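Local coordinates for protein-arginine-phosphatase (Geobacillus stearothermophilus, PDB 4PIC) that removes phosphate from phosphoarginine residues in proteins, with almost no activity toward phosphotyrosine peptides, and probably counteracts the arginine kinase McsB, at residues I5-T10 with M18-L23; E42-S47 with H63-L68; G113-P118 with R127-E132. All coordinates share one frame; numbering follows the deposited sequence.

Contact 1. Residues I5-T10 with M18-L23; sequences ILFVCT and MAAALL. With PO4 (phosphate ion), chain C.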
loop_
_atom_site.group_PDB
_atom_site.type_symbol
_atom_site.label_atom_id
_atom_site.label_comp_id
_atom_site.label_asym_id
_atom_site.label_seq_id
_atom_site.Cartn_x
_atom_site.Cartn_y
_atom_site.Cartn_z
ATOM N N ILE A 5 9.957 -17.430 6.821
ATOM C CA ILE A 5 9.103 -16.446 7.468
ATOM C C ILE A 5 9.344 -15.077 6.849
ATOM O O ILE A 5 10.471 -14.581 6.844
ATOM C CB ILE A 5 9.426 -16.348 8.965
ATOM C CG1 ILE A 5 9.356 -17.733 9.628
ATOM C CG2 ILE A 5 8.497 -15.355 9.650
ATOM C CD1 ILE A 5 8.027 -18.444 9.464
ATOM N N LEU A 6 8.279 -14.473 6.330
ATOM C CA LEU A 6 8.329 -13.158 5.708
ATOM C C LEU A 6 7.519 -12.167 6.536
ATOM O O LEU A 6 6.304 -12.300 6.664
ATOM C CB LEU A 6 7.750 -13.244 4.294
ATOM C CG LEU A 6 7.730 -11.922 3.533
ATOM C CD1 LEU A 6 9.145 -11.473 3.234
ATOM C CD2 LEU A 6 6.917 -12.048 2.251
ATOM N N PHE A 7 8.197 -11.187 7.124
ATOM C CA PHE A 7 7.497 -10.155 7.892
ATOM C C PHE A 7 7.210 -8.960 6.999
ATOM O O PHE A 7 8.059 -8.574 6.202
ATOM C CB PHE A 7 8.324 -9.676 9.083
ATOM C CG PHE A 7 8.517 -10.710 10.154
ATOM C CD1 PHE A 7 7.448 -11.116 10.942
ATOM C CD2 PHE A 7 9.769 -11.244 10.404
ATOM C CE1 PHE A 7 7.628 -12.056 11.953
ATOM C CE2 PHE A 7 9.954 -12.182 11.416
ATOM C CZ PHE A 7 8.884 -12.581 12.189
ATOM N N VAL A 8 6.021 -8.382 7.129
ATOM C CA VAL A 8 5.595 -7.324 6.210
ATOM C C VAL A 8 4.980 -6.105 6.915
ATOM O O VAL A 8 4.107 -6.256 7.766
ATOM C CB VAL A 8 4.574 -7.869 5.188
ATOM C CG1 VAL A 8 4.140 -6.750 4.231
ATOM C CG2 VAL A 8 5.152 -9.041 4.405
ATOM N N CYS A 9 5.448 -4.901 6.567
ATOM C CA CYS A 9 4.766 -3.653 6.919
ATOM C C CYS A 9 4.673 -2.814 5.654
ATOM O O CYS A 9 4.651 -3.381 4.577
ATOM C CB CYS A 9 5.433 -2.908 8.084
ATOM S SG CYS A 9 7.150 -2.402 7.856
ATOM N N THR A 10 4.621 -1.488 5.749
ATOM C CA THR A 10 4.485 -0.690 4.528
ATOM C C THR A 10 5.835 -0.290 3.961
ATOM O O THR A 10 6.151 -0.621 2.807
ATOM C CB THR A 10 3.585 0.546 4.714
ATOM O OG1 THR A 10 2.277 0.105 5.096
ATOM C CG2 THR A 10 3.490 1.366 3.412
HETATM N N MSE A 18 12.426 -4.813 12.420
HETATM C CA MSE A 18 12.636 -5.189 13.810
HETATM C C MSE A 18 12.218 -6.638 14.050
HETATM O O MSE A 18 12.930 -7.402 14.706
HETATM C CB MSE A 18 11.889 -4.257 14.765
HETATM C CG MSE A 18 12.545 -2.882 14.896
HETATM SE SE MSE A 18 11.875 -1.792 16.374
HETATM C CE MSE A 18 10.058 -1.502 15.720
ATOM N N ALA A 19 11.060 -7.018 13.530
ATOM C CA ALA A 19 10.588 -8.386 13.632
ATOM C C ALA A 19 11.602 -9.345 13.043
ATOM O O ALA A 19 11.948 -10.352 13.673
ATOM C CB ALA A 19 9.240 -8.525 12.927
ATOM N N ALA A 20 12.080 -9.047 11.841
ATOM C CA ALA A 20 13.037 -9.913 11.168
ATOM C C ALA A 20 14.328 -10.011 11.964
ATOM O O ALA A 20 14.873 -11.103 12.121
ATOM C CB ALA A 20 13.310 -9.420 9.742
ATOM N N ALA A 21 14.804 -8.889 12.486
ATOM C CA ALA A 21 16.050 -8.903 13.244
ATOM C C ALA A 21 15.929 -9.720 14.521
ATOM O O ALA A 21 16.851 -10.456 14.883
ATOM C CB ALA A 21 16.516 -7.495 13.558
ATOM N N LEU A 22 14.801 -9.578 15.217
ATOM C CA LEU A 22 14.592 -10.321 16.457
ATOM C C LEU A 22 14.555 -11.814 16.191
ATOM O O LEU A 22 15.121 -12.594 16.954
ATOM C CB LEU A 22 13.305 -9.863 17.147
ATOM C CG LEU A 22 13.408 -8.482 17.788
ATOM C CD1 LEU A 22 12.013 -7.962 18.069
ATOM C CD2 LEU A 22 14.216 -8.586 19.076
ATOM N N LEU A 23 13.902 -12.228 15.113
ATOM C CA LEU A 23 13.803 -13.659 14.847
ATOM C C LEU A 23 15.143 -14.196 14.369
ATOM O O LEU A 23 15.588 -15.259 14.822
ATOM C CB LEU A 23 12.692 -13.961 13.830
ATOM C CG LEU A 23 12.506 -15.432 13.439
ATOM C CD1 LEU A 23 12.272 -16.294 14.679
ATOM C CD2 LEU A 23 11.366 -15.576 12.430
HETATM P P PO4 C . 4.635 1.418 8.201
HETATM O O1 PO4 C . 5.789 1.291 7.239
HETATM O O2 PO4 C . 3.749 2.564 7.778
HETATM O O3 PO4 C . 3.856 0.146 8.241
HETATM O O4 PO4 C . 5.207 1.746 9.559
#
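The phenyl ring of F7 is packed between a methyl of the helix and a methyl of its own strand. Over one face stands A19 CB, 3.6 Å from the F7 ring centroid and only 12° off the ring normal, a CH-pi contact almost directly above the centre. The opposite face meets I5 CG2, which lies 3.8 Å above the F7 ring plane and is shifted toward the rim. Two other groups reach the ring obliquely: A20 N comes to 3.5 Å from F7 CD2, and L23 CD2 to 3.8 Å from F7 CE2. The bond from CA to CB of F7 points toward the helix, and chi1 (-67°) sets CG anti to the carbonyl carbon, close to A19 CB; A19 and A20 are small enough to let so broad a group lie close to the helix backbone. L23 crosses F7 and I5 at about a right angle, and its CD2 also packs 4.0 Å from I5 CG2.

Strand 3-9 and helix 15-25 are the first two elements of a beta-alpha-beta unit completed by strand 31-37, whose V33 also touches F7, A20 and L23. The short segments are nearly antiparallel, at 153°, with axes 8.4 Å apart at closest approach. The turn between them is the family's C-X5-R phosphate-binding P-loop, opening with the nucleophile C9 and closing with R15. A phosphate ion, probably from the crystallisation liquor, occupies this loop: T10 N donates to phosphate O3 at 3.1 Å and more weakly to O1, while G11 N and R15 NH2 supply further bonds. T10 OG1 is hydrogen-bonded to H86 NE2. At the loop's start, C9 CB lies 3.4 Å from phosphate O3, the closest approach of that residue to the ion.

Contact 2. Residues E42-S47 with H63-L68; sequences EGSEAS and HRSSQL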
loop_
_atom_site.group_PDB
_atom_site.type_symbol
_atom_site.label_atom_id
_atom_site.label_comp_id
_atom_site.label_asym_id
_atom_site.label_seq_id
_atom_site.Cartn_x
_atom_site.Cartn_y
_atom_site.Cartn_z
ATOM N N GLU A 42 13.710 0.523 -2.372
ATOM C CA GLU A 42 14.712 -0.529 -2.316
ATOM C C GLU A 42 16.004 0.024 -1.717
ATOM O O GLU A 42 16.450 1.111 -2.089
ATOM C CB GLU A 42 14.988 -1.061 -3.725
ATOM C CG GLU A 42 15.190 -2.565 -3.800
ATOM C CD GLU A 42 13.896 -3.343 -3.638
ATOM O OE1 GLU A 42 12.808 -2.728 -3.703
ATOM O OE2 GLU A 42 13.965 -4.573 -3.453
ATOM N N GLY A 43 16.585 -0.704 -0.770
ATOM C CA GLY A 43 17.921 -0.381 -0.289
ATOM C C GLY A 43 18.027 0.595 0.868
ATOM O O GLY A 43 19.133 1.013 1.232
ATOM N N SER A 44 16.896 0.967 1.463
ATOM C CA SER A 44 16.915 1.879 2.604
ATOM C C SER A 44 17.325 1.173 3.898
ATOM O O SER A 44 17.005 0.010 4.100
ATOM C CB SER A 44 15.552 2.532 2.803
ATOM O OG SER A 44 15.270 3.457 1.771
ATOM N N GLU A 45 18.026 1.893 4.769
ATOM C CA GLU A 45 18.372 1.370 6.084
ATOM C C GLU A 45 17.122 1.292 6.953
ATOM O O GLU A 45 16.137 1.991 6.693
ATOM C CB GLU A 45 19.373 2.303 6.766
ATOM C CG GLU A 45 20.707 2.448 6.059
ATOM C CD GLU A 45 21.862 2.051 6.951
ATOM O OE1 GLU A 45 21.813 0.941 7.518
ATOM O OE2 GLU A 45 22.811 2.848 7.101
ATOM N N ALA A 46 17.164 0.452 7.987
ATOM C CA ALA A 46 16.165 0.540 9.042
ATOM C C ALA A 46 16.258 1.945 9.625
ATOM O O ALA A 46 17.336 2.561 9.619
ATOM C CB ALA A 46 16.429 -0.507 10.118
ATOM N N SER A 47 15.141 2.475 10.114
ATOM C CA SER A 47 15.153 3.826 10.665
ATOM C C SER A 47 16.038 3.902 11.907
ATOM O O SER A 47 16.337 2.889 12.547
ATOM C CB SER A 47 13.747 4.315 10.992
ATOM O OG SER A 47 13.211 3.613 12.090
ATOM N N HIS A 63 20.268 -4.198 7.439
ATOM C CA HIS A 63 18.962 -4.248 6.801
ATOM C C HIS A 63 18.958 -3.373 5.560
ATOM O O HIS A 63 19.448 -2.239 5.593
ATOM C CB HIS A 63 17.853 -3.770 7.735
ATOM C CG HIS A 63 16.513 -3.694 7.067
ATOM N ND1 HIS A 63 15.795 -4.817 6.719
ATOM C CD2 HIS A 63 15.788 -2.633 6.638
ATOM C CE1 HIS A 63 14.673 -4.451 6.125
ATOM N NE2 HIS A 63 14.643 -3.133 6.068
ATOM N N ARG A 64 18.400 -3.911 4.476
ATOM C CA ARG A 64 18.100 -3.134 3.272
ATOM C C ARG A 64 16.626 -3.309 2.970
ATOM O O ARG A 64 16.165 -4.440 2.823
ATOM C CB ARG A 64 18.877 -3.661 2.062
ATOM C CG ARG A 64 20.288 -4.139 2.339
ATOM C CD ARG A 64 21.295 -3.034 2.118
ATOM N NE ARG A 64 20.956 -1.835 2.877
ATOM C CZ ARG A 64 21.828 -0.901 3.229
ATOM N NH1 ARG A 64 23.104 -1.021 2.897
ATOM N NH2 ARG A 64 21.421 0.152 3.924
ATOM N N SER A 65 15.891 -2.205 2.855
ATOM C CA SER A 65 14.457 -2.294 2.575
ATOM C C SER A 65 14.184 -2.930 1.214
ATOM O O SER A 65 14.997 -2.817 0.288
ATOM C CB SER A 65 13.796 -0.922 2.662
ATOM O OG SER A 65 14.204 -0.063 1.608
ATOM N N SER A 66 13.057 -3.632 1.115
ATOM C CA SER A 66 12.650 -4.296 -0.117
ATOM C C SER A 66 11.163 -4.079 -0.343
ATOM O O SER A 66 10.370 -4.171 0.591
ATOM C CB SER A 66 12.893 -5.807 -0.037
ATOM O OG SER A 66 14.199 -6.114 0.403
ATOM N N GLN A 67 10.792 -3.790 -1.586
ATOM C CA GLN A 67 9.389 -3.813 -1.978
ATOM C C GLN A 67 8.890 -5.252 -2.059
ATOM O O GLN A 67 9.508 -6.100 -2.710
ATOM C CB GLN A 67 9.214 -3.121 -3.333
ATOM C CG GLN A 67 7.850 -3.319 -3.985
ATOM C CD GLN A 67 6.716 -2.720 -3.178
ATOM O OE1 GLN A 67 6.766 -1.550 -2.788
ATOM N NE2 GLN A 67 5.679 -3.524 -2.931
ATOM N N LEU A 68 7.766 -5.522 -1.403
ATOM C CA LEU A 68 7.108 -6.815 -1.457
ATOM C C LEU A 68 6.662 -7.159 -2.870
ATOM O O LEU A 68 5.920 -6.400 -3.502
ATOM C CB LEU A 68 5.900 -6.828 -0.521
ATOM C CG LEU A 68 5.061 -8.099 -0.526
ATOM C CD1 LEU A 68 5.897 -9.285 -0.060
ATOM C CD2 LEU A 68 3.835 -7.932 0.364
HETATM O O HOH W 1 11.858 -5.984 -4.061
HETATM O O HOH W 2 19.706 -0.826 8.389
#
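G43 and S44 meet S65 through their backbones, although neither segment forms regular strand and their end-to-end directions differ by 139°. G43 N donates to S65 O at 2.8 Å, while S65 N returns a bond of 2.8 Å to S44 O. Glycine suits the place of G43, because at its positive phi a CB would jam against the preceding carbonyl oxygen.

S65 OG, held between the backbone N and the carbonyl carbon (chi1 69°), accepts S44 N at 2.9 Å and is also bonded to A41 O; a short hydroxyl suits this buried place. Here the loop after strand 31-37 meets the loop leading to helix 70-75, beside the phosphate-binding loop, and H63 NE2 reaches N12 O of that loop. The edge of the H63 ring faces A46, with CD2 3.6 Å from A46 N.

Toward solvent, E42 bends at chi2 (74°), and its OE1 receives Q67 N at 3.1 Å from above the carboxylate plane. E45 and R64 run side by side; the long E45 OE1–R64 NH2 salt bridge, 3.7 Å, rests on charge alone, with no N-H pointing at the oxygen, and the stronger partner of E45 OE1 is K51 NZ.

Contact 3. Residues G113-P118 with R127-E132; sequences GDIADP and RAARDE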
loop_
_atom_site.group_PDB
_atom_site.type_symbol
_atom_site.label_atom_id
_atom_site.label_comp_id
_atom_site.label_asym_id
_atom_site.label_seq_id
_atom_site.Cartn_x
_atom_site.Cartn_y
_atom_site.Cartn_z
ATOM N N GLY A 113 -4.456 -8.486 16.834
ATOM C CA GLY A 113 -3.875 -7.272 17.362
ATOM C C GLY A 113 -2.858 -6.762 16.369
ATOM O O GLY A 113 -2.330 -7.539 15.563
ATOM N N ASP A 114 -2.609 -5.460 16.415
ATOM C CA ASP A 114 -1.600 -4.836 15.574
ATOM C C ASP A 114 -0.391 -4.492 16.412
ATOM O O ASP A 114 -0.520 -4.122 17.581
ATOM C CB ASP A 114 -2.139 -3.546 14.948
ATOM C CG ASP A 114 -3.286 -3.791 13.994
ATOM O OD1 ASP A 114 -3.482 -4.950 13.599
ATOM O OD2 ASP A 114 -3.977 -2.812 13.639
ATOM N N ILE A 115 0.787 -4.591 15.806
ATOM C CA ILE A 115 2.004 -4.136 16.464
ATOM C C ILE A 115 1.948 -2.609 16.548
ATOM O O ILE A 115 1.533 -1.949 15.587
ATOM C CB ILE A 115 3.259 -4.589 15.692
ATOM C CG1 ILE A 115 3.320 -6.117 15.626
ATOM C CG2 ILE A 115 4.526 -3.993 16.313
ATOM C CD1 ILE A 115 3.362 -6.786 16.986
ATOM N N ALA A 116 2.323 -2.051 17.697
ATOM C CA ALA A 116 2.311 -0.596 17.886
ATOM C C ALA A 116 2.996 0.141 16.736
ATOM O O ALA A 116 4.091 -0.233 16.319
ATOM C CB ALA A 116 2.968 -0.227 19.209
ATOM N N ASP A 117 2.348 1.196 16.238
ATOM C CA ASP A 117 2.889 2.011 15.153
ATOM C C ASP A 117 3.573 3.262 15.698
ATOM O O ASP A 117 2.909 4.149 16.241
ATOM C CB ASP A 117 1.758 2.433 14.209
ATOM C CG ASP A 117 2.270 3.014 12.908
ATOM O OD1 ASP A 117 3.465 3.351 12.821
ATOM O OD2 ASP A 117 1.471 3.152 11.961
ATOM N N PRO A 118 4.902 3.356 15.545
ATOM C CA PRO A 118 5.547 4.580 16.038
ATOM C C PRO A 118 5.190 5.840 15.237
ATOM O O PRO A 118 5.358 6.948 15.756
ATOM C CB PRO A 118 7.041 4.271 15.898
ATOM C CG PRO A 118 7.137 2.797 15.884
ATOM C CD PRO A 118 5.886 2.331 15.162
ATOM N N ARG A 127 10.390 1.430 21.109
ATOM C CA ARG A 127 10.716 0.466 22.151
ATOM C C ARG A 127 9.482 -0.356 22.504
ATOM O O ARG A 127 9.573 -1.558 22.694
ATOM C CB ARG A 127 11.285 1.173 23.389
ATOM C CG ARG A 127 12.010 0.247 24.346
ATOM C CD ARG A 127 12.704 1.022 25.463
ATOM N NE ARG A 127 13.838 1.794 24.968
ATOM C CZ ARG A 127 13.941 3.116 25.054
ATOM N NH1 ARG A 127 12.971 3.823 25.621
ATOM N NH2 ARG A 127 15.013 3.733 24.578
ATOM N N ALA A 128 8.323 0.287 22.571
ATOM C CA ALA A 128 7.077 -0.410 22.862
ATOM C C ALA A 128 6.795 -1.468 21.794
ATOM O O ALA A 128 6.418 -2.615 22.115
ATOM C CB ALA A 128 5.931 0.583 22.931
ATOM N N ALA A 129 6.988 -1.083 20.531
ATOM C CA ALA A 129 6.800 -2.005 19.411
ATOM C C ALA A 129 7.795 -3.161 19.495
ATOM O O ALA A 129 7.429 -4.325 19.317
ATOM C CB ALA A 129 6.950 -1.275 18.086
ATOM N N ARG A 130 9.054 -2.842 19.775
ATOM C CA ARG A 130 10.072 -3.871 19.927
ATOM C C ARG A 130 9.689 -4.870 21.015
ATOM O O ARG A 130 9.863 -6.073 20.851
ATOM C CB ARG A 130 11.437 -3.257 20.246
ATOM C CG ARG A 130 12.553 -4.298 20.284
ATOM C CD ARG A 130 13.715 -3.807 21.132
ATOM N NE ARG A 130 13.309 -3.703 22.530
ATOM C CZ ARG A 130 13.881 -2.908 23.429
ATOM N NH1 ARG A 130 14.904 -2.125 23.096
ATOM N NH2 ARG A 130 13.419 -2.891 24.671
ATOM N N ASP A 131 9.175 -4.374 22.137
ATOM C CA ASP A 131 8.846 -5.229 23.265
ATOM C C ASP A 131 7.690 -6.156 22.916
ATOM O O ASP A 131 7.710 -7.335 23.266
ATOM C CB ASP A 131 8.510 -4.384 24.495
ATOM C CG ASP A 131 9.731 -3.696 25.085
ATOM O OD1 ASP A 131 10.862 -4.171 24.843
ATOM O OD2 ASP A 131 9.552 -2.687 25.802
ATOM N N GLU A 132 6.699 -5.625 22.210
ATOM C CA GLU A 132 5.584 -6.442 21.732
ATOM C C GLU A 132 6.115 -7.530 20.816
ATOM O O GLU A 132 5.752 -8.701 20.941
ATOM C CB GLU A 132 4.556 -5.602 20.965
ATOM C CG GLU A 132 3.709 -4.650 21.816
ATOM C CD GLU A 132 2.846 -3.730 20.971
ATOM O OE1 GLU A 132 3.009 -3.732 19.731
ATOM O OE2 GLU A 132 2.013 -2.989 21.543
#
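E132 slides past I115 in the opposite direction, its OE1 lying 3.7 Å from I115 CG2 and 3.4 Å from I115 CA. The loop it meets carries the Asp-Pro pair D117-P118 of the low-molecular-weight phosphatase fold, in which D117 is, by similarity, the proton donor. Helix 123-150 packs against this loop through A129 and E132. E132 is extended beyond CG, and this length brings OE1 within 2.7 Å of A116 N. The N-H points almost straight at the oxygen, 175° at the hydrogen, and uses the syn lone pair. A116 CB rests beside the same carboxylate, 3.7 Å from E132 OE2.

One turn back along the helix, A129 turns its methyl toward the loop, and its small size lets the A116 and A129 CA atoms come within 4.9 Å. I115 CG2, anti to the backbone N, touches A129 CB at 4.1 Å, while I115 also packs on L133 and L136 farther along the helix. An alanine in place of E132 would probably leave A116 N without its carboxylate partner and the loop before D117 less firmly fixed.

I115 O, meanwhile, accepts a hydrogen bond from NH1 of R15, an active-site residue by similarity, tying the residue before A116 to that arginine. D117 itself turns away from the helix; its OD1 is bonded to F119 N, and its OD2 makes a long, weak ion pair with R15 NH2. A116 O, buried here with no hydrogen-bonding partner in the model, is met by A129 CB at 3.5 Å.

From the N terminus, contact 1 comes first: strand 3-9 leads through the phosphate-binding loop and turns back along helix 15-25. After strand 31-37, contact 2 joins the loop before helix 48-56 to the loop after it, so that this helix lies within the closed excursion. Contact 3 closes last, bringing residues 113-118 onto the early turns of helix 123-150. The three follow in series, with none nested or crossed. Contact 1 is the central one: L6 and V8 pack on L68 of contact 2, and the selenomethionine M18 and L22 pack on A129 and R130 of contact 3. Contacts 2 and 3 do not touch, their nearest atoms being about 7 Å apart.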